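Local coordinates for Mgp-operon protein 3 (Mycoplasma pneumoniae, PDB 6RJ1), which acts in cell adhesion as the surface protein P40/P90 and probably helps the bacterium attach to sugar-bearing host cells, at residues A[696-701]-A[819-824]; A[794-799]-A[815-820]; A[701-706]-A[723-728]. One frame throughout, in Å; residues are numbered along the deposited sequence.

Interaction 1: A[696-701]-A[819-824]; sequences YGIVNE and DKLLDS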
# COMPACT_ATOMS: atom_id res chain seq x y z
N TYR A 696 -0.69 9.72 4.79
CA TYR A 696 -1.71 10.54 4.13
C TYR A 696 -1.25 11.99 4.08
O TYR A 696 -0.34 12.38 4.82
CB TYR A 696 -3.07 10.42 4.85
CG TYR A 696 -3.06 10.90 6.29
CD1 TYR A 696 -2.66 10.05 7.32
CD2 TYR A 696 -3.45 12.19 6.62
CE1 TYR A 696 -2.63 10.48 8.65
CE2 TYR A 696 -3.43 12.63 7.94
CZ TYR A 696 -3.01 11.78 8.95
OH TYR A 696 -2.97 12.21 10.26
N GLY A 697 -1.88 12.79 3.23
CA GLY A 697 -1.54 14.20 3.12
C GLY A 697 -2.21 14.95 1.99
O GLY A 697 -2.88 14.37 1.14
N ILE A 698 -2.02 16.28 2.03
CA ILE A 698 -2.47 17.26 1.05
C ILE A 698 -1.22 17.85 0.39
O ILE A 698 -0.24 18.15 1.08
CB ILE A 698 -3.43 18.32 1.68
CG1 ILE A 698 -4.08 19.20 0.58
CG2 ILE A 698 -2.77 19.17 2.81
CD1 ILE A 698 -5.26 20.04 1.04
N VAL A 699 -1.22 17.96 -0.95
CA VAL A 699 -0.08 18.46 -1.70
C VAL A 699 -0.53 19.52 -2.72
O VAL A 699 -1.50 19.31 -3.45
CB VAL A 699 0.81 17.30 -2.28
CG1 VAL A 699 0.05 15.98 -2.39
CG2 VAL A 699 1.48 17.66 -3.60
N ASN A 700 0.16 20.68 -2.72
CA ASN A 700 -0.10 21.82 -3.60
C ASN A 700 0.68 21.75 -4.92
O ASN A 700 1.60 20.94 -5.04
CB ASN A 700 0.19 23.14 -2.88
CG ASN A 700 1.59 23.30 -2.37
OD1 ASN A 700 2.56 23.38 -3.12
ND2 ASN A 700 1.73 23.35 -1.06
N GLU A 701 0.32 22.63 -5.88
CA GLU A 701 0.92 22.73 -7.22
C GLU A 701 2.44 22.87 -7.22
O GLU A 701 3.09 22.25 -8.07
CB GLU A 701 0.28 23.85 -8.05
CG GLU A 701 -1.07 23.47 -8.66
CD GLU A 701 -1.29 23.91 -10.09
OE1 GLU A 701 -1.27 25.14 -10.35
OE2 GLU A 701 -1.50 23.03 -10.96
N ASP A 819 -5.39 25.14 3.66
CA ASP A 819 -5.23 23.98 2.77
C ASP A 819 -4.08 23.09 3.26
O ASP A 819 -3.21 22.66 2.49
CB ASP A 819 -5.13 24.38 1.29
CG ASP A 819 -6.34 25.13 0.77
OD1 ASP A 819 -7.47 24.58 0.87
OD2 ASP A 819 -6.17 26.26 0.26
N LYS A 820 -4.11 22.82 4.57
CA LYS A 820 -3.16 22.01 5.32
C LYS A 820 -3.94 20.98 6.16
O LYS A 820 -5.17 21.04 6.20
CB LYS A 820 -2.31 22.91 6.24
CG LYS A 820 -1.31 23.79 5.50
CD LYS A 820 -0.66 24.79 6.44
CE LYS A 820 0.42 25.61 5.77
NZ LYS A 820 1.72 24.88 5.73
N LEU A 821 -3.24 20.05 6.82
CA LEU A 821 -3.83 19.03 7.69
C LEU A 821 -4.44 19.70 8.93
O LEU A 821 -3.86 20.65 9.45
CB LEU A 821 -2.72 18.05 8.13
CG LEU A 821 -2.62 16.69 7.43
CD1 LEU A 821 -2.63 16.81 5.92
CD2 LEU A 821 -1.34 16.02 7.81
N LEU A 822 -5.63 19.24 9.38
CA LEU A 822 -6.31 19.80 10.55
C LEU A 822 -5.55 19.50 11.85
O LEU A 822 -5.37 18.34 12.22
CB LEU A 822 -7.77 19.34 10.62
CG LEU A 822 -8.71 20.13 11.55
CD1 LEU A 822 -9.02 21.52 11.00
CD2 LEU A 822 -10.00 19.37 11.79
N ASP A 823 -5.06 20.57 12.50
CA ASP A 823 -4.24 20.52 13.71
C ASP A 823 -4.83 21.33 14.88
O ASP A 823 -5.71 22.17 14.69
CB ASP A 823 -2.81 21.01 13.36
CG ASP A 823 -1.73 20.73 14.38
OD1 ASP A 823 -1.36 19.54 14.54
OD2 ASP A 823 -1.24 21.69 15.01
N SER A 824 -4.34 21.05 16.11
CA SER A 824 -4.72 21.74 17.34
C SER A 824 -3.45 22.16 18.12
O SER A 824 -2.35 21.71 17.79
CB SER A 824 -5.62 20.86 18.21
OG SER A 824 -6.08 21.55 19.35
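Ile698 and Lys820 face each other with their CA atoms 6.4 Å apart, and the runs 696-698 and 819-821 head in nearly opposite directions, 159° apart. No hydrogen bond crosses between the segments. Side chains of Ile698 and Leu821 carry the contact, in large part against backbone atoms. In Ile698, CG1 is anti to the backbone N (chi1 -171°), which leaves CG2 between that N and the carbonyl carbon, and both branches meet Asp819 O. Ile698 CG2 lies 3.5 Å from Asp819 O and 3.8 Å from Lys820 CA. At the end of the other branch, Ile698 CD1 is 3.6 Å from Asp819 O.

Strand 693-699 belongs to a large mixed sheet, where 549-563 and 723-732 flank it. Residues 820-821 form a short, weakly bonded strand in a separate antiparallel sheet. The contact therefore joins the mixed sheet to the antiparallel one. The MgpC family, matched in this chain, belongs to the beta-propeller clan. Phe814 of strand 808-815 touches both Ile698 and Leu821.

Leu821 reaches across with both methyls. Leu821 CD1 sits 3.9 Å from Ile698 CG2 and 4.0 Å from Gly697 CA, where glycine offers only backbone. Leu821 CD2 meets the Tyr696 ring obliquely, 4.0 Å from Tyr696 CE2. The hydroxyl of Tyr696 is hydrogen-bonded beyond this contact, to Ser833 OG.

Interaction 2: A[794-799]-A[815-820]; sequences GHKPNY and NPDTDK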
# COMPACT_ATOMS: atom_id res chain seq x y z
N GLY A 794 -16.66 34.27 7.31
CA GLY A 794 -15.24 34.48 7.03
C GLY A 794 -14.37 33.25 7.00
O GLY A 794 -13.14 33.37 7.04
N HIS A 795 -14.99 32.05 6.92
CA HIS A 795 -14.27 30.78 6.88
C HIS A 795 -14.64 29.99 5.62
O HIS A 795 -15.80 29.98 5.22
CB HIS A 795 -14.53 29.94 8.14
CG HIS A 795 -13.90 30.51 9.38
ND1 HIS A 795 -14.55 31.45 10.16
CD2 HIS A 795 -12.69 30.25 9.93
CE1 HIS A 795 -13.72 31.72 11.15
NE2 HIS A 795 -12.59 31.02 11.05
N LYS A 796 -13.63 29.35 5.00
CA LYS A 796 -13.79 28.54 3.79
C LYS A 796 -14.58 27.25 4.08
O LYS A 796 -14.49 26.75 5.21
CB LYS A 796 -12.40 28.18 3.22
CG LYS A 796 -11.58 29.35 2.67
CD LYS A 796 -11.91 29.73 1.21
CE LYS A 796 -11.28 28.93 0.07
NZ LYS A 796 -9.80 28.82 0.20
N PRO A 797 -15.33 26.68 3.10
CA PRO A 797 -16.07 25.42 3.38
C PRO A 797 -15.14 24.23 3.63
O PRO A 797 -14.17 24.04 2.89
CB PRO A 797 -16.92 25.21 2.12
CG PRO A 797 -16.22 25.97 1.05
CD PRO A 797 -15.56 27.14 1.71
N ASN A 798 -15.44 23.44 4.68
CA ASN A 798 -14.66 22.27 5.09
C ASN A 798 -14.66 21.15 4.07
O ASN A 798 -15.60 20.99 3.30
CB ASN A 798 -15.17 21.70 6.43
CG ASN A 798 -15.15 22.64 7.62
OD1 ASN A 798 -14.29 23.51 7.78
ND2 ASN A 798 -16.12 22.45 8.51
N TYR A 799 -13.58 20.36 4.08
CA TYR A 799 -13.43 19.21 3.21
C TYR A 799 -12.65 18.10 3.88
O TYR A 799 -11.75 18.35 4.69
CB TYR A 799 -12.86 19.57 1.83
CG TYR A 799 -11.50 20.22 1.84
CD1 TYR A 799 -10.34 19.46 1.76
CD2 TYR A 799 -11.37 21.61 1.87
CE1 TYR A 799 -9.08 20.05 1.74
CE2 TYR A 799 -10.12 22.21 1.85
CZ TYR A 799 -8.98 21.43 1.79
OH TYR A 799 -7.74 22.03 1.78
N ASN A 815 -7.70 21.73 7.13
CA ASN A 815 -8.03 23.13 7.43
C ASN A 815 -8.29 23.83 6.08
O ASN A 815 -7.37 23.97 5.28
CB ASN A 815 -6.87 23.79 8.19
CG ASN A 815 -7.17 25.18 8.69
OD1 ASN A 815 -7.48 26.11 7.92
ND2 ASN A 815 -7.06 25.37 9.99
N PRO A 816 -9.55 24.22 5.78
CA PRO A 816 -9.81 24.84 4.47
C PRO A 816 -9.30 26.28 4.29
O PRO A 816 -9.18 26.75 3.16
CB PRO A 816 -11.33 24.76 4.34
CG PRO A 816 -11.83 24.76 5.75
CD PRO A 816 -10.78 24.10 6.59
N ASP A 817 -8.99 26.97 5.40
CA ASP A 817 -8.48 28.34 5.38
C ASP A 817 -6.99 28.40 5.01
O ASP A 817 -6.52 29.47 4.59
CB ASP A 817 -8.73 29.05 6.73
CG ASP A 817 -10.15 28.96 7.26
OD1 ASP A 817 -11.10 29.13 6.45
OD2 ASP A 817 -10.31 28.73 8.48
N THR A 818 -6.25 27.28 5.20
CA THR A 818 -4.81 27.20 4.92
C THR A 818 -4.44 26.08 3.93
O THR A 818 -3.31 26.06 3.44
CB THR A 818 -4.00 27.01 6.23
OG1 THR A 818 -4.33 25.75 6.83
CG2 THR A 818 -4.18 28.17 7.21
N ASP A 819 -5.39 25.14 3.66
CA ASP A 819 -5.23 23.98 2.77
C ASP A 819 -4.08 23.09 3.26
O ASP A 819 -3.21 22.66 2.49
CB ASP A 819 -5.13 24.38 1.29
CG ASP A 819 -6.34 25.13 0.77
OD1 ASP A 819 -7.47 24.58 0.87
OD2 ASP A 819 -6.17 26.26 0.26
N LYS A 820 -4.11 22.82 4.57
CA LYS A 820 -3.16 22.01 5.32
C LYS A 820 -3.94 20.98 6.16
O LYS A 820 -5.17 21.04 6.20
CB LYS A 820 -2.31 22.91 6.24
CG LYS A 820 -1.31 23.79 5.50
CD LYS A 820 -0.66 24.79 6.44
CE LYS A 820 0.42 25.61 5.77
NZ LYS A 820 1.72 24.88 5.73
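Asn815 opens the turn that meets 794-799, and its carbonyl O lies near Tyr799 OH. The turn joins strands 808-815 and 820-821 as a beta hairpin with a G1 beta bulge, in which Asp819 and Lys820 both face Asn815. Asp819 N donates to Asn815 O, and Asn815 N donates to Lys820 O. Weak bonds from Asp817 N and Thr818 N to Asn815 OD1 also hold the turn, the first of the Asx-turn type.

Pro816 points into the other segment and carries most of the apolar contact. Pro816 CB lies 3.3 Å from Pro797 O. Pro816 CG is 3.4 Å from Asn798 OD1, while Asn798 ND2 bonds to Phe900 O. Tyr799 CE2 comes 3.8 Å from Pro816 CB, the two side chains sliding past each other in opposite directions.

Asp817 uses its two oxygens differently. Asp817 OD1 accepts a hydrogen bond from Lys796 N at 2.9 Å, nearly straight at 163°, the N-H reaching OD1 nearly along the C-O axis. Asp817 OD2 lies at the edge of the His795 ring, in its plane, 3.2 Å from His795 CD2. The carboxylate is well tilted from that ring.

Asp819 takes the positive phi of the bulge. Asp819 OD2 is 4.4 Å from Lys796 NZ, too far for a salt bridge, though the opposite charges may still attract weakly. The other oxygen, Asp819 OD1, meets Tyr799. Ring and carboxylate are nearly coplanar, 29° apart. Tyr799 OH donates to the anti lone pair of Asp819 OD1 at 2.7 Å.

Interaction 3: A[701-706]-A[723-728]; sequences ESELKS and VKWTNT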
# COMPACT_ATOMS: atom_id res chain seq x y z
N GLU A 701 0.32 22.63 -5.88
CA GLU A 701 0.92 22.73 -7.22
C GLU A 701 2.44 22.87 -7.22
O GLU A 701 3.09 22.25 -8.07
CB GLU A 701 0.28 23.85 -8.05
CG GLU A 701 -1.07 23.47 -8.66
CD GLU A 701 -1.29 23.91 -10.09
OE1 GLU A 701 -1.27 25.14 -10.35
OE2 GLU A 701 -1.50 23.03 -10.96
N SER A 702 3.01 23.68 -6.30
CA SER A 702 4.47 23.87 -6.24
C SER A 702 5.17 22.59 -5.75
O SER A 702 6.26 22.28 -6.24
CB SER A 702 4.83 25.09 -5.39
OG SER A 702 4.89 24.81 -4.00
N GLU A 703 4.53 21.83 -4.84
CA GLU A 703 5.05 20.56 -4.33
C GLU A 703 5.00 19.52 -5.46
O GLU A 703 5.93 18.72 -5.60
CB GLU A 703 4.27 20.08 -3.10
CG GLU A 703 4.54 20.88 -1.84
CD GLU A 703 3.69 20.52 -0.64
OE1 GLU A 703 2.44 20.57 -0.76
OE2 GLU A 703 4.26 20.20 0.43
N LEU A 704 3.94 19.56 -6.28
CA LEU A 704 3.77 18.69 -7.43
C LEU A 704 4.76 19.04 -8.53
O LEU A 704 5.29 18.15 -9.17
CB LEU A 704 2.33 18.76 -7.97
CG LEU A 704 1.26 18.01 -7.17
CD1 LEU A 704 -0.13 18.40 -7.62
CD2 LEU A 704 1.44 16.50 -7.25
N LYS A 705 5.02 20.36 -8.73
CA LYS A 705 5.96 20.87 -9.73
C LYS A 705 7.39 20.43 -9.41
O LYS A 705 8.15 20.16 -10.34
CB LYS A 705 5.88 22.39 -9.82
CG LYS A 705 6.41 22.96 -11.13
CD LYS A 705 6.27 24.45 -11.15
CE LYS A 705 6.95 25.05 -12.36
NZ LYS A 705 6.57 26.48 -12.58
N SER A 706 7.74 20.33 -8.11
CA SER A 706 9.05 19.88 -7.65
C SER A 706 9.25 18.41 -8.00
O SER A 706 10.36 18.04 -8.38
CB SER A 706 9.21 20.10 -6.16
OG SER A 706 9.22 21.49 -5.88
N VAL A 723 12.40 15.64 -3.01
CA VAL A 723 11.13 16.36 -3.13
C VAL A 723 10.62 16.41 -1.69
O VAL A 723 10.66 15.39 -0.99
CB VAL A 723 10.11 15.63 -4.06
CG1 VAL A 723 8.88 16.49 -4.32
CG2 VAL A 723 10.75 15.21 -5.37
N LYS A 724 10.16 17.58 -1.23
CA LYS A 724 9.66 17.71 0.13
C LYS A 724 8.17 18.04 0.19
O LYS A 724 7.75 19.14 -0.19
CB LYS A 724 10.49 18.71 0.95
CG LYS A 724 11.82 18.16 1.45
CD LYS A 724 12.47 19.12 2.44
CE LYS A 724 13.90 18.75 2.74
NZ LYS A 724 14.54 19.72 3.67
N TRP A 725 7.36 17.07 0.67
CA TRP A 725 5.92 17.21 0.88
C TRP A 725 5.76 17.28 2.40
O TRP A 725 5.82 16.26 3.09
CB TRP A 725 5.14 16.02 0.26
CG TRP A 725 5.18 15.92 -1.24
CD1 TRP A 725 5.80 16.77 -2.12
CD2 TRP A 725 4.53 14.92 -2.05
NE1 TRP A 725 5.59 16.35 -3.41
CE2 TRP A 725 4.82 15.22 -3.40
CE3 TRP A 725 3.74 13.79 -1.76
CZ2 TRP A 725 4.35 14.43 -4.46
CZ3 TRP A 725 3.29 13.00 -2.80
CH2 TRP A 725 3.57 13.33 -4.13
N THR A 726 5.66 18.50 2.93
CA THR A 726 5.60 18.75 4.37
C THR A 726 4.20 18.66 4.99
O THR A 726 4.08 18.47 6.21
CB THR A 726 6.27 20.09 4.70
OG1 THR A 726 5.75 21.09 3.83
CG2 THR A 726 7.79 20.03 4.57
N ASN A 727 3.13 18.77 4.18
CA ASN A 727 1.77 18.68 4.70
C ASN A 727 1.21 17.26 4.60
O ASN A 727 0.16 17.01 4.02
CB ASN A 727 0.86 19.73 4.06
CG ASN A 727 1.24 21.11 4.51
OD1 ASN A 727 1.06 21.47 5.68
ND2 ASN A 727 1.79 21.90 3.61
N THR A 728 1.96 16.33 5.19
CA THR A 728 1.63 14.91 5.25
C THR A 728 1.80 14.44 6.69
O THR A 728 2.37 15.16 7.52
CB THR A 728 2.49 14.08 4.26
OG1 THR A 728 3.87 14.31 4.54
CG2 THR A 728 2.20 14.39 2.79
O HOH W 1 2.59 18.21 1.35
O HOH W 2 0.38 20.91 0.95
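The indole of Trp725 meets Glu703 at its pyrrole edge. Trp725 NE1 donates to Glu703 O at 3.2 Å, with an N-H...O angle of 146°. The donor stands above the carbonyl plane, 69° out of it. Glu703 CB lies off the ring plane beyond the rim, 3.8 Å from Trp725 CD1; on the same side Val699 covers the six-membered ring. Tyr478 meets the indole with its own ring steeply tilted, and Thr496 and Leu498 of strand 496-498 also touch Trp725.

The motif is a helix laid against a sheet strand. The start of helix 701-712 runs roughly antiparallel to strand 723-725, with axes 8.1 Å apart at 154°. This helix follows strand 693-699, which pairs with strand 723-732 in the same mixed sheet.

The other flat group is the carboxylate of Glu703. The chain is extended beyond CG and carries it to the backbone of Thr726 and Asn727. Glu703 OE2 accepts a weak bond from Thr726 N at 3.3 Å and a bond from water 1 at 2.8 Å. Water 1 accepts in turn from Asn727 N, at the centre of an inverse gamma turn. Glu703 OE1 accepts from water 2 at 2.7 Å, and that water reaches Asn727 ND2 weakly. Glu703 OE1 also bonds to Asn700 N, which fits the glutamate half of a capping box at the helix start. The carboxylate thus links the helix start to residues 726-727.

One turn on, Ser706 CB packs 4.1 Å from Val723 CG1. Ser706 OG donates to Ser702 O at 3.1 Å, and Ser706 N reaches that oxygen from the opposite face of its carbonyl plane.

How the interactions relate
From the N terminus, strand 693-699 comes first and leads straight into helix 701-712. Interaction 3 closes the short loop from this helix back to strand 723-732, a neighbour of 693-699 in the mixed sheet. Interaction 2 closes a second short loop later in the chain, within the five-stranded antiparallel sheet. Interaction 1 spans the long way round and joins the two sheets. Interaction 3 nests inside its loop, while interaction 2 ends on the same stretch, sharing Asp819 and Lys820. Interactions 2 and 3 follow in series and do not cross. Ile698 links all three: its CD1 packs against Tyr799, and its backbone bonds to Asn727.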